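Local coordinates for glyoxalase family protein (Listeria monocytogenes, PDB 2P7Q) that catalyses the hydration of the antibiotic fosfomycin, probably using manganese as cofactor, and thereby confers resistance to it, at residues Thr19-Leu22 / Gln23-Asn27. The protein carries 1 engineered substitution. Numbering follows the deposited sequence.
Sequences TAFL and QNIFN
Phe21 and Ile25 meet one helical turn apart: the CD1 methyl of Ile25 lies against the CD1-CE1 side of the Phe21 ring, 3.4 Å from CE1 of Phe21, approaching the ring obliquely. The phenylalanine is bent forward along the helix because its CG stands anti to the backbone N (chi1 168°), which carries the ring toward the following turn. There CE2 of Phe21 also comes within 4.1 Å of CE1 of Phe26, at the edge of that second ring. Leu22 adds its CD2 methyl, 4.0 Å from CD1 of Phe26, and the Ile25 CG2 methyl lies over one face of the Phe26 ring, toward its rim. Large apolar side chains suit this side of the helix, which packs against the protein interior: Phe26 meets the rings of Phe72 and Phe117, Phe21 meets Phe112 edge-to-face, and Leu22 touches Phe47.

On the more polar flank Gln23, extended beyond CG, brings its amide across the CG2 methyl of Thr19, with NE2 of Gln23 3.4 Å from it; this is packing, for a methyl offers the amide no acceptor. The hydroxyl OG1 of Thr19 is hydrogen-bonded to Leu15 O.

The backbone supplies four successive i to i+4 hydrogen bonds. Those from Gln23 N to Thr19 O (3.0 Å), Asn24 N to Ala20 O and Ile25 N to Phe21 O are fairly straight, whereas the bond from Phe26 N to Leu22 O bends to 131° at the hydrogen, its donor above the carbonyl plane. Asn27 then takes positive phi (52°), a conformation asparagine tolerates comparatively well, and its OD1 accepts a bond from Arg85.

The arrangement is that of the later turns of an amphipathic alpha-helix, here helix 15-26, linking strands 4-12 and 29-33 in the beta-alpha-beta-beta-beta module of the glyoxalase fold.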
# COMPACT_ATOMS: atom_id res chain seq x y z
N THR A 19 -7.79 -14.65 -5.12
CA THR A 19 -9.13 -14.17 -4.78
C THR A 19 -9.71 -14.78 -3.50
O THR A 19 -10.28 -14.07 -2.67
CB THR A 19 -10.13 -14.42 -5.93
OG1 THR A 19 -9.75 -13.64 -7.07
CG2 THR A 19 -11.53 -14.02 -5.51
N ALA A 20 -9.56 -16.09 -3.36
CA ALA A 20 -10.07 -16.81 -2.20
C ALA A 20 -9.31 -16.39 -0.94
O ALA A 20 -9.86 -16.36 0.16
CB ALA A 20 -9.93 -18.32 -2.42
N PHE A 21 -8.04 -16.08 -1.14
CA PHE A 21 -7.17 -15.62 -0.05
C PHE A 21 -7.74 -14.32 0.52
O PHE A 21 -7.81 -14.15 1.73
CB PHE A 21 -5.76 -15.40 -0.62
CG PHE A 21 -4.82 -14.67 0.30
CD1 PHE A 21 -4.19 -15.32 1.35
CD2 PHE A 21 -4.52 -13.32 0.08
CE1 PHE A 21 -3.26 -14.66 2.18
CE2 PHE A 21 -3.60 -12.65 0.90
CZ PHE A 21 -2.97 -13.32 1.95
N LEU A 22 -8.14 -13.41 -0.37
CA LEU A 22 -8.68 -12.11 0.02
C LEU A 22 -10.07 -12.18 0.63
O LEU A 22 -10.37 -11.49 1.60
CB LEU A 22 -8.73 -11.17 -1.19
CG LEU A 22 -7.41 -10.71 -1.82
CD1 LEU A 22 -7.70 -9.94 -3.08
CD2 LEU A 22 -6.66 -9.83 -0.83
N GLN A 23 -10.93 -13.02 0.06
CA GLN A 23 -12.28 -13.16 0.56
C GLN A 23 -12.31 -13.89 1.90
O GLN A 23 -13.11 -13.56 2.78
CB GLN A 23 -13.14 -13.89 -0.46
CG GLN A 23 -13.04 -13.29 -1.85
CD GLN A 23 -13.82 -14.06 -2.89
OE1 GLN A 23 -13.85 -15.29 -2.87
NE2 GLN A 23 -14.45 -13.33 -3.81
N ASN A 24 -11.44 -14.88 2.07
CA ASN A 24 -11.42 -15.62 3.33
C ASN A 24 -10.90 -14.77 4.48
O ASN A 24 -11.59 -14.60 5.49
CB ASN A 24 -10.55 -16.89 3.22
CG ASN A 24 -11.25 -18.03 2.52
OD1 ASN A 24 -12.46 -18.00 2.29
ND2 ASN A 24 -10.49 -19.06 2.18
N ILE A 25 -9.70 -14.25 4.33
CA ILE A 25 -9.07 -13.45 5.37
C ILE A 25 -9.66 -12.05 5.58
O ILE A 25 -10.08 -11.71 6.69
CB ILE A 25 -7.57 -13.31 5.09
CG1 ILE A 25 -6.95 -14.71 4.99
CG2 ILE A 25 -6.89 -12.51 6.19
CD1 ILE A 25 -5.48 -14.73 4.70
N PHE A 26 -9.72 -11.26 4.52
CA PHE A 26 -10.22 -9.89 4.63
C PHE A 26 -11.70 -9.68 4.35
O PHE A 26 -12.14 -8.53 4.26
CB PHE A 26 -9.43 -8.98 3.69
CG PHE A 26 -7.94 -9.10 3.84
CD1 PHE A 26 -7.23 -10.03 3.10
CD2 PHE A 26 -7.24 -8.28 4.71
CE1 PHE A 26 -5.84 -10.14 3.21
CE2 PHE A 26 -5.86 -8.38 4.83
CZ PHE A 26 -5.15 -9.31 4.08
N ASN A 27 -12.49 -10.74 4.22
CA ASN A 27 -13.91 -10.57 3.93
C ASN A 27 -14.03 -9.64 2.72
O ASN A 27 -14.95 -8.83 2.64
CB ASN A 27 -14.63 -9.93 5.13
CG ASN A 27 -14.74 -10.86 6.35
OD1 ASN A 27 -13.74 -11.38 6.84
ND2 ASN A 27 -15.96 -11.06 6.83